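Local structure of peptidase M14, carboxypeptidase A (Thermoplasmatales archaeon SCGC AB-540-F20, 4XED) at residues G14-I20 with L93-K99; I38-W44 with V75-K81. The protein is an M14-like peptidase, represented here by its calcium-bound PKD domain, a beta-sandwich module that probably serves in binding rather than in catalysis. All coordinates share one frame; numbering follows the deposited sequence.

Contact 1: residues G14-I20 with L93-K99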
ATOM      1  N   GLY A  14      -9.068   2.228  -3.869  1.00  5.99           N
ATOM      2  CA  GLY A  14      -9.434   1.258  -4.882  1.00  6.58           C
ATOM      3  C   GLY A  14     -10.724   0.607  -4.428  1.00  7.39           C
ATOM      4  O   GLY A  14     -11.334   1.030  -3.442  1.00  8.52           O
ATOM      5  N   PRO A  15     -11.181  -0.407  -5.186  1.00  7.92           N
ATOM      6  CA  PRO A  15     -12.471  -1.040  -4.883  1.00  8.41           C
ATOM      7  C   PRO A  15     -12.474  -1.727  -3.520  1.00  8.15           C
ATOM      8  O   PRO A  15     -11.549  -2.469  -3.180  1.00  9.38           O
ATOM      9  CB  PRO A  15     -12.624  -2.061  -5.989  1.00 10.68           C
ATOM     10  CG  PRO A  15     -11.704  -1.704  -6.998  1.00 11.36           C
ATOM     11  CD  PRO A  15     -10.584  -0.921  -6.414  1.00  8.24           C
ATOM     12  N   THR A  16     -13.544  -1.521  -2.762  1.00  7.47           N
ATOM     13  CA  THR A  16     -13.659  -2.091  -1.416  1.00  7.33           C
ATOM     14  C   THR A  16     -14.588  -3.292  -1.371  1.00  8.55           C
ATOM     15  O   THR A  16     -14.774  -3.891  -0.310  1.00  8.72           O
ATOM     16  CB  THR A  16     -14.105  -1.046  -0.374  1.00  8.18           C
ATOM     17  OG1 THR A  16     -15.389  -0.588  -0.741  1.00 10.48           O
ATOM     18  CG2 THR A  16     -13.143   0.123  -0.297  1.00  9.09           C
ATOM     19  N   ASN A  17     -15.204  -3.607  -2.505  0.54  9.14           N
ATOM     20  CA  ASN A  17     -16.015  -4.808  -2.645  0.54 11.03           C
ATOM     21  C   ASN A  17     -15.839  -5.270  -4.070  0.54 10.97           C
ATOM     22  O   ASN A  17     -15.731  -4.460  -4.989  0.54 13.07           O
ATOM     23  CB  ASN A  17     -17.488  -4.521  -2.340  0.54 12.25           C
ATOM     24  CG  ASN A  17     -18.234  -5.747  -1.845  0.54 14.20           C
ATOM     25  OD1 ASN A  17     -18.155  -6.830  -2.441  0.54 17.16           O
ATOM     26  ND2 ASN A  17     -18.952  -5.591  -0.734  0.54 18.81           N
ATOM     27  N   GLY A  18     -15.779  -6.571  -4.256  1.00 11.70           N
ATOM     28  CA  GLY A  18     -15.635  -7.124  -5.579  1.00 13.16           C
ATOM     29  C   GLY A  18     -15.998  -8.579  -5.609  1.00 13.53           C
ATOM     30  O   GLY A  18     -16.604  -9.120  -4.672  1.00 15.31           O
ATOM     31  N   ASN A  19     -15.626  -9.231  -6.700  0.55 13.99           N
ATOM     32  CA  ASN A  19     -15.880 -10.649  -6.844  0.55 13.42           C
ATOM     33  C   ASN A  19     -14.602 -11.434  -6.747  0.55 13.29           C
ATOM     34  O   ASN A  19     -13.549 -11.047  -7.289  0.55 13.51           O
ATOM     35  CB  ASN A  19     -16.570 -10.929  -8.164  0.55 14.31           C
ATOM     36  CG  ASN A  19     -17.798 -10.093  -8.336  0.55 15.35           C
ATOM     37  OD1 ASN A  19     -18.580  -9.923  -7.402  0.55 18.34           O
ATOM     38  ND2 ASN A  19     -17.926  -9.484  -9.495  0.55 20.13           N
ATOM     39  N   ILE A  20     -14.694 -12.538  -6.029  1.00 14.85           N
ATOM     40  CA  ILE A  20     -13.558 -13.405  -5.815  1.00 14.65           C
ATOM     41  C   ILE A  20     -13.010 -13.816  -7.178  1.00 14.05           C
ATOM     42  O   ILE A  20     -13.768 -14.247  -8.034  1.00 14.26           O
ATOM     43  CB  ILE A  20     -13.994 -14.677  -5.035  1.00 16.60           C
ATOM     44  CG1 ILE A  20     -14.423 -14.317  -3.612  1.00 17.59           C
ATOM     45  CG2 ILE A  20     -12.857 -15.671  -4.961  1.00 19.81           C
ATOM     46  CD1 ILE A  20     -15.258 -15.388  -2.941  1.00 22.50           C
ATOM     47  N   LEU A  93      -7.009   0.009   4.038  1.00  5.25           N
ATOM     48  CA  LEU A  93      -8.274  -0.054   3.308  1.00  5.85           C
ATOM     49  C   LEU A  93      -8.813  -1.459   3.420  1.00  4.68           C
ATOM     50  O   LEU A  93      -8.128  -2.423   3.083  1.00  6.66           O
ATOM     51  CB  LEU A  93      -8.034   0.265   1.836  1.00  6.36           C
ATOM     52  CG  LEU A  93      -9.272   0.389   0.954  1.00  7.07           C
ATOM     53  CD1 LEU A  93     -10.149   1.590   1.320  1.00  8.12           C
ATOM     54  CD2 LEU A  93      -8.896   0.449  -0.521  1.00  9.93           C
ATOM     55  N   GLU A  94     -10.071  -1.574   3.844  1.00  5.44           N
ATOM     56  CA  GLU A  94     -10.729  -2.877   3.986  1.00  7.44           C
ATOM     57  C   GLU A  94     -11.444  -3.260   2.687  1.00  7.22           C
ATOM     58  O   GLU A  94     -12.304  -2.515   2.196  1.00  8.67           O
ATOM     59  CB  GLU A  94     -11.697  -2.807   5.154  1.00 10.87           C
ATOM     60  CG  GLU A  94     -12.486  -4.035   5.411  1.00 17.34           C
ATOM     61  CD  GLU A  94     -13.769  -3.730   6.181  1.00 23.67           C
ATOM     62  OE1 GLU A  94     -14.784  -3.300   5.552  1.00 24.26           O
ATOM     63  OE2 GLU A  94     -13.742  -3.915   7.413  1.00 24.27           O
ATOM     64  N   VAL A  95     -11.104  -4.430   2.160  1.00  6.86           N
ATOM     65  CA  VAL A  95     -11.661  -4.907   0.896  1.00  7.03           C
ATOM     66  C   VAL A  95     -12.432  -6.202   1.149  1.00  8.65           C
ATOM     67  O   VAL A  95     -11.889  -7.180   1.679  1.00  9.29           O
ATOM     68  CB  VAL A  95     -10.520  -5.196  -0.073  1.00  7.79           C
ATOM     69  CG1 VAL A  95     -11.035  -5.738  -1.372  1.00 11.82           C
ATOM     70  CG2 VAL A  95      -9.724  -3.897  -0.337  1.00  9.14           C
ATOM     71  N   THR A  96     -13.706  -6.208   0.772  1.00  8.20           N
ATOM     72  CA  THR A  96     -14.590  -7.356   0.986  1.00  8.23           C
ATOM     73  C   THR A  96     -14.771  -8.149  -0.315  1.00  9.26           C
ATOM     74  O   THR A  96     -15.060  -7.598  -1.360  1.00 11.39           O
ATOM     75  CB  THR A  96     -15.958  -6.893   1.521  1.00 10.72           C
ATOM     76  OG1 THR A  96     -15.752  -6.179   2.746  1.00 13.95           O
ATOM     77  CG2 THR A  96     -16.859  -8.057   1.775  1.00 12.74           C
HETATM   78  N   MSE A  97     -14.643  -9.463  -0.184  1.00  9.58           N
HETATM   79  CA  MSE A  97     -14.847 -10.432  -1.256  1.00 11.95           C
HETATM   80  C   MSE A  97     -15.856 -11.446  -0.773  1.00 12.42           C
HETATM   81  O   MSE A  97     -15.488 -12.421  -0.141  1.00 15.48           O
HETATM   82  CB  MSE A  97     -13.518 -11.106  -1.542  1.00 14.09           C
HETATM   83  CG  MSE A  97     -12.466 -10.136  -2.087  1.00 14.71           C
HETATM   84 SE   MSE A  97     -12.840  -9.675  -3.954  0.57 18.51          SE
HETATM   85  CE  MSE A  97     -12.346  -7.801  -3.897  1.00 18.80           C
ATOM     86  N   PRO A  98     -17.134 -11.182  -1.028  1.00 12.07           N
ATOM     87  CA  PRO A  98     -18.191 -12.019  -0.447  1.00 15.16           C
ATOM     88  C   PRO A  98     -18.469 -13.288  -1.226  1.00 20.05           C
ATOM     89  O   PRO A  98     -18.872 -14.307  -0.622  1.00 21.21           O
ATOM     90  CB  PRO A  98     -19.408 -11.100  -0.465  1.00 17.92           C
ATOM     91  CG  PRO A  98     -19.136 -10.126  -1.545  1.00 17.01           C
ATOM     92  CD  PRO A  98     -17.666  -9.958  -1.642  1.00 12.77           C
ATOM     93  N   LYS A  99     -18.297 -13.216  -2.540  1.00 24.93           N
ATOM     94  CA  LYS A  99     -18.559 -14.358  -3.433  1.00 31.23           C
ATOM     95  C   LYS A  99     -17.700 -14.213  -4.687  1.00 33.43           C
ATOM     96  O   LYS A  99     -17.056 -13.175  -4.870  1.00 31.22           O
ATOM     97  CB  LYS A  99     -20.042 -14.447  -3.861  1.00 33.25           C
ATOM     98  CG  LYS A  99     -21.103 -14.340  -2.753  1.00 38.59           C
ATOM     99  CD  LYS A  99     -22.130 -13.258  -3.057  1.00 43.03           C
ATOM    100  CE  LYS A  99     -23.099 -13.703  -4.137  1.00 44.70           C
ATOM    101  NZ  LYS A  99     -24.527 -13.680  -3.680  1.00 44.43           N
ATOM    102  OXT LYS A  99     -17.648 -15.120  -5.532  1.00 35.62           O
TER

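Contact 2: residues I38-W44 with V75-K81. With EDO (1,2-ethanediol), chain C.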
ATOM      1  N   ILE A  38      11.220   7.067  -1.454  0.52  8.35           N
ATOM      2  CA  ILE A  38      10.715   6.080  -0.490  0.52  6.62           C
ATOM      3  C   ILE A  38      10.403   4.727  -1.130  0.52  6.67           C
ATOM      4  O   ILE A  38      10.176   4.626  -2.340  0.52  7.31           O
ATOM      5  CB  ILE A  38       9.443   6.561   0.324  0.52  7.97           C
ATOM      6  CG1 ILE A  38       8.135   6.527  -0.499  0.52  7.84           C
ATOM      7  CG2 ILE A  38       9.682   7.938   0.927  0.52  7.80           C
ATOM      8  CD1 ILE A  38       8.014   7.564  -1.570  0.52  8.28           C
ATOM      9  N   THR A  39      10.374   3.691  -0.295  1.00  6.25           N
ATOM     10  CA  THR A  39       9.924   2.365  -0.680  1.00  6.97           C
ATOM     11  C   THR A  39       8.659   2.056   0.121  1.00  6.97           C
ATOM     12  O   THR A  39       8.459   2.605   1.203  1.00  7.35           O
ATOM     13  CB  THR A  39      10.976   1.260  -0.454  1.00  8.36           C
ATOM     14  OG1 THR A  39      11.447   1.289   0.898  1.00  9.88           O
ATOM     15  CG2 THR A  39      12.143   1.432  -1.427  1.00 10.45           C
ATOM     16  N   TYR A  40       7.808   1.192  -0.419  1.00  6.37           N
ATOM     17  CA  TYR A  40       6.556   0.816   0.210  1.00  6.70           C
ATOM     18  C   TYR A  40       6.558  -0.651   0.636  1.00  6.02           C
ATOM     19  O   TYR A  40       7.092  -1.504  -0.062  1.00  7.38           O
ATOM     20  CB  TYR A  40       5.383   1.023  -0.756  1.00  6.59           C
ATOM     21  CG  TYR A  40       5.105   2.460  -1.133  1.00  7.06           C
ATOM     22  CD1 TYR A  40       4.263   3.259  -0.356  1.00  7.29           C
ATOM     23  CD2 TYR A  40       5.678   3.021  -2.261  1.00  7.60           C
ATOM     24  CE1 TYR A  40       3.992   4.579  -0.702  1.00  7.07           C
ATOM     25  CE2 TYR A  40       5.428   4.349  -2.615  1.00  6.88           C
ATOM     26  CZ  TYR A  40       4.572   5.117  -1.832  1.00  6.93           C
ATOM     27  OH  TYR A  40       4.279   6.438  -2.101  1.00  8.55           O
ATOM     28  N   TYR A  41       5.925  -0.914   1.773  1.00  5.83           N
ATOM     29  CA  TYR A  41       5.667  -2.273   2.259  1.00  5.56           C
ATOM     30  C   TYR A  41       4.154  -2.397   2.271  1.00  5.39           C
ATOM     31  O   TYR A  41       3.475  -1.663   2.979  1.00  5.83           O
ATOM     32  CB  TYR A  41       6.276  -2.515   3.643  1.00  6.70           C
ATOM     33  CG  TYR A  41       6.195  -3.936   4.096  1.00  5.90           C
ATOM     34  CD1 TYR A  41       4.986  -4.499   4.483  1.00  8.22           C
ATOM     35  CD2 TYR A  41       7.341  -4.731   4.169  1.00  9.49           C
ATOM     36  CE1 TYR A  41       4.905  -5.781   4.906  1.00 10.19           C
ATOM     37  CE2 TYR A  41       7.265  -6.056   4.606  1.00 12.90           C
ATOM     38  CZ  TYR A  41       6.028  -6.572   4.968  1.00 10.86           C
ATOM     39  OH  TYR A  41       5.883  -7.866   5.427  1.00 13.22           O
ATOM     40  N   ILE A  42       3.627  -3.280   1.425  1.00  5.84           N
ATOM     41  CA  ILE A  42       2.192  -3.488   1.262  1.00  4.76           C
ATOM     42  C   ILE A  42       1.833  -4.895   1.750  1.00  5.46           C
ATOM     43  O   ILE A  42       2.470  -5.882   1.360  1.00  6.45           O
ATOM     44  CB  ILE A  42       1.794  -3.326  -0.207  1.00  5.53           C
ATOM     45  CG1 ILE A  42       2.123  -1.899  -0.689  1.00  9.24           C
ATOM     46  CG2 ILE A  42       0.332  -3.707  -0.443  1.00  7.34           C
ATOM     47  CD1 ILE A  42       2.054  -1.751  -2.181  1.00 11.13           C
ATOM     48  N   GLU A  43       0.775  -4.974   2.557  1.00  5.81           N
ATOM     49  CA  GLU A  43       0.107  -6.226   2.926  1.00  5.57           C
ATOM     50  C   GLU A  43      -1.223  -6.275   2.196  1.00  5.92           C
ATOM     51  O   GLU A  43      -2.010  -5.332   2.275  1.00  6.42           O
ATOM     52  CB  GLU A  43      -0.177  -6.275   4.421  1.00  6.43           C
ATOM     53  CG  GLU A  43       1.032  -6.317   5.291  1.00  7.26           C
ATOM     54  CD  GLU A  43       0.690  -6.247   6.765  1.00  8.71           C
ATOM     55  OE1 GLU A  43      -0.465  -5.897   7.122  1.00 10.02           O
ATOM     56  OE2 GLU A  43       1.579  -6.557   7.579  1.00  9.57           O
ATOM     57  N   TRP A  44      -1.488  -7.340   1.456  1.00  5.48           N
ATOM     58  CA  TRP A  44      -2.773  -7.479   0.785  1.00  6.77           C
ATOM     59  C   TRP A  44      -3.866  -8.081   1.696  1.00  5.96           C
ATOM     60  O   TRP A  44      -5.027  -8.210   1.296  1.00  7.97           O
ATOM     61  CB  TRP A  44      -2.633  -8.330  -0.482  1.00  6.72           C
ATOM     62  CG  TRP A  44      -1.791  -7.671  -1.543  1.00  6.87           C
ATOM     63  CD1 TRP A  44      -0.566  -8.052  -1.973  1.00  7.88           C
ATOM     64  CD2 TRP A  44      -2.133  -6.507  -2.304  1.00  7.85           C
ATOM     65  NE1 TRP A  44      -0.106  -7.205  -2.950  1.00  8.27           N
ATOM     66  CE2 TRP A  44      -1.053  -6.243  -3.173  1.00  7.64           C
ATOM     67  CE3 TRP A  44      -3.253  -5.649  -2.341  1.00  7.93           C
ATOM     68  CZ2 TRP A  44      -1.079  -5.185  -4.097  1.00  8.33           C
ATOM     69  CZ3 TRP A  44      -3.269  -4.594  -3.231  1.00  7.77           C
ATOM     70  CH2 TRP A  44      -2.186  -4.369  -4.090  1.00  8.25           C
ATOM     71  N   VAL A  75      -7.713  -6.742   5.003  1.00  7.89           N
ATOM     72  CA  VAL A  75      -7.198  -5.436   5.381  1.00  7.18           C
ATOM     73  C   VAL A  75      -5.923  -5.169   4.599  1.00  6.19           C
ATOM     74  O   VAL A  75      -4.862  -5.731   4.893  1.00  7.20           O
ATOM     75  CB  VAL A  75      -6.945  -5.342   6.878  1.00 10.09           C
ATOM     76  CG1 VAL A  75      -6.551  -3.946   7.221  1.00 12.05           C
ATOM     77  CG2 VAL A  75      -8.189  -5.751   7.648  1.00 13.18           C
ATOM     78  N   VAL A  76      -6.043  -4.352   3.552  1.00  5.89           N
ATOM     79  CA  VAL A  76      -4.888  -3.956   2.771  1.00  5.34           C
ATOM     80  C   VAL A  76      -4.186  -2.842   3.565  1.00  5.07           C
ATOM     81  O   VAL A  76      -4.843  -1.891   4.012  1.00  6.89           O
ATOM     82  CB  VAL A  76      -5.304  -3.439   1.395  1.00  6.27           C
ATOM     83  CG1 VAL A  76      -4.125  -2.919   0.619  1.00  7.81           C
ATOM     84  CG2 VAL A  76      -6.040  -4.530   0.632  1.00  8.21           C
ATOM     85  N   ARG A  77      -2.879  -2.957   3.765  1.00  5.53           N
ATOM     86  CA  ARG A  77      -2.141  -1.945   4.515  1.00  5.92           C
ATOM     87  C   ARG A  77      -0.885  -1.574   3.757  1.00  5.91           C
ATOM     88  O   ARG A  77      -0.280  -2.410   3.061  1.00  6.54           O
ATOM     89  CB  ARG A  77      -1.772  -2.439   5.922  1.00  7.14           C
ATOM     90  CG  ARG A  77      -2.957  -2.943   6.720  1.00  7.39           C
ATOM     91  CD  ARG A  77      -2.632  -2.912   8.207  1.00  7.97           C
ATOM     92  NE  ARG A  77      -1.495  -3.749   8.547  1.00  7.67           N
ATOM     93  CZ  ARG A  77      -0.893  -3.747   9.726  1.00  6.96           C
ATOM     94  NH1 ARG A  77      -1.322  -2.968  10.715  1.00  7.92           N
ATOM     95  NH2 ARG A  77       0.116  -4.555   9.932  1.00  7.96           N
ATOM     96  N   ALA A  78      -0.477  -0.312   3.905  1.00  5.55           N
ATOM     97  CA  ALA A  78       0.761   0.147   3.310  1.00  4.96           C
ATOM     98  C   ALA A  78       1.483   1.086   4.244  1.00  4.81           C
ATOM     99  O   ALA A  78       0.893   1.978   4.831  1.00  5.45           O
ATOM    100  CB  ALA A  78       0.505   0.825   1.981  1.00  6.90           C
ATOM    101  N   LYS A  79       2.791   0.875   4.367  1.00  4.83           N
ATOM    102  CA  LYS A  79       3.697   1.811   5.060  1.00  4.72           C
ATOM    103  C   LYS A  79       4.851   2.148   4.114  1.00  5.16           C
ATOM    104  O   LYS A  79       5.021   1.483   3.082  1.00  6.03           O
ATOM    105  CB  LYS A  79       4.182   1.253   6.398  1.00  7.03           C
ATOM    106  CG  LYS A  79       5.028   0.014   6.281  1.00  6.35           C
ATOM    107  CD  LYS A  79       5.538  -0.482   7.638  1.00  8.35           C
ATOM    108  CE  LYS A  79       6.156  -1.891   7.497  1.00  9.66           C
ATOM    109  NZ  LYS A  79       6.850  -2.306   8.775  1.00 12.10           N
ATOM    110  N   ALA A  80       5.603   3.192   4.445  1.00  5.21           N
ATOM    111  CA  ALA A  80       6.679   3.616   3.572  1.00  6.31           C
ATOM    112  C   ALA A  80       7.902   3.906   4.445  1.00  6.10           C
ATOM    113  O   ALA A  80       7.797   4.266   5.624  1.00  7.86           O
ATOM    114  CB  ALA A  80       6.291   4.859   2.811  1.00  6.73           C
ATOM    115  N   LYS A  81       9.094   3.805   3.861  1.00  6.92           N
ATOM    116  CA  LYS A  81      10.299   4.220   4.556  1.00  7.31           C
ATOM    117  C   LYS A  81      11.167   4.976   3.582  1.00  6.57           C
ATOM    118  O   LYS A  81      11.184   4.719   2.384  1.00  7.44           O
ATOM    119  CB  LYS A  81      11.053   3.047   5.157  1.00  9.56           C
ATOM    120  CG  LYS A  81      11.807   2.205   4.171  1.00 10.46           C
ATOM    121  CD  LYS A  81      12.470   1.010   4.874  1.00 12.09           C
ATOM    122  CE  LYS A  81      13.104   0.107   3.865  1.00 14.50           C
ATOM    123  NZ  LYS A  81      13.826  -1.024   4.512  1.00 21.70           N
TER
HETATM  124  C1  EDO C 102       7.404  -5.886   8.313  1.00 32.83           C
HETATM  125  O1  EDO C 102       8.161  -4.691   8.196  1.00 29.92           O
HETATM  126  C2  EDO C 102       5.969  -5.501   8.630  1.00 33.00           C
HETATM  127  O2  EDO C 102       5.320  -6.599   9.287  1.00 33.46           O
HETATM  128  O   HOH W   1      13.667   3.018   1.213  1.00 14.68           O
HETATM  129  O   HOH W   2      -3.017  -6.824   6.698  1.00  9.12           O

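Contact 1: residues G14-I20 with L93-K99
T16 and G18 pair with T96 through their backbones, the N-H of T96 pointing almost straight at O of T16 (N to O 2.8 Å) and N of G18 giving a longer bond to O of T96, while N17 forms a single bridge with T96. A third bond, from N of I20 to the terminal carboxylate atom O of K99, is short at 2.7 Å and nearly linear (178°). Among the side chains, that of T16 crosses that of L93 at about a right angle, CG2 of T16 meeting CD1 of L93 at 3.7 Å. The loop between strands 11-13 and 24-29, which belong to one sheet of the PKD beta-sandwich, thus lies along strand 91-97, an outermost strand of the other. Selenomethionine M97, bent at chi2 (-74°) and again at chi3, brings SE and CE against the G18 backbone, with CE 3.7 Å from N of G18. I20 lies alongside: its CG1 packs on CB of M97 at 3.9 Å, and CD1 lies near the K99 carboxylate. With I20 cut back to an alanine, CB of M97 is likely to lose this apolar neighbour and a gap to open beside the chain terminus. The ring of P98, just past the strand, lies against the loop backbone, its CD 3.3 Å from O of G18.

Contact 2: residues I38-W44 with V75-K81
T39, Y41 and E43 form the hydrogen-bonded pairs with K81, K79 and R77, six N-H...O bonds in all, and the two strands run antiparallel with 158° between their directions. In the non-hydrogen-bonded pairs the contacts are apolar: CD1 of Y40 meets CB of A80 at 4.1 Å, and CG1 of I42 touches CB of A78. The indole of W44 has CG2 of I42 over the centre of one face and V76 CG1 near CE3; its NE1 bonds to E50, as OH of Y40 does to T30.

The other face carries charged and aromatic residues, W52 and W90 among them. E43 and R77 point the same way, and the guanidinium grips the carboxylate side-on: NE reaches OE1 at 2.8 Å from above the carboxylate plane, NH2 gives OE1 a second bond, and its bond to OE2 is weak. A water also donates to OE1 and to O of V75. With CG between its backbone N and carbonyl carbon (chi1 64°), the extended K79 runs beside Y41, CE 3.9 Å from CB of the tyrosine; NZ makes a salt bridge to E87 and a hydrogen bond to an ethanediol, probably from the crystallisation liquor, whose C1 lies over the Y41 ring. OG1 of T39 meets CG of K81 at 3.4 Å, and a water joins this OG1 to O of K81. These are the central strands of the four-stranded sheet of a PKD-type beta-sandwich, turning Y40, I42, A78 and A80 to the core, where V62 and F64 of strand 62-66 meet Y40 and I42, and T39, Y41, E43, R77, K79 and K81 to the outer face.

Contact 2 lies near the centre of the chain and joins two neighbouring strands of the four-stranded sheet through a regular run of bonds; contact 1 is at the surface, where a loop leaving the three-stranded sheet reaches strand 91-97, at one edge of the four-stranded sheet, through a few bonds. Strands 72-82 and 91-97 are neighbours, so the contacts meet directly: L93 O and V76 N are probably hydrogen-bonded, and V95 packs on V76. Their chemistry differs accordingly. In contact 2 a buried apolar face is set against a salt bridge and lysines, whereas contact 1 rests on backbone bonds, small apolar touches and the chain's own C-terminal carboxylate.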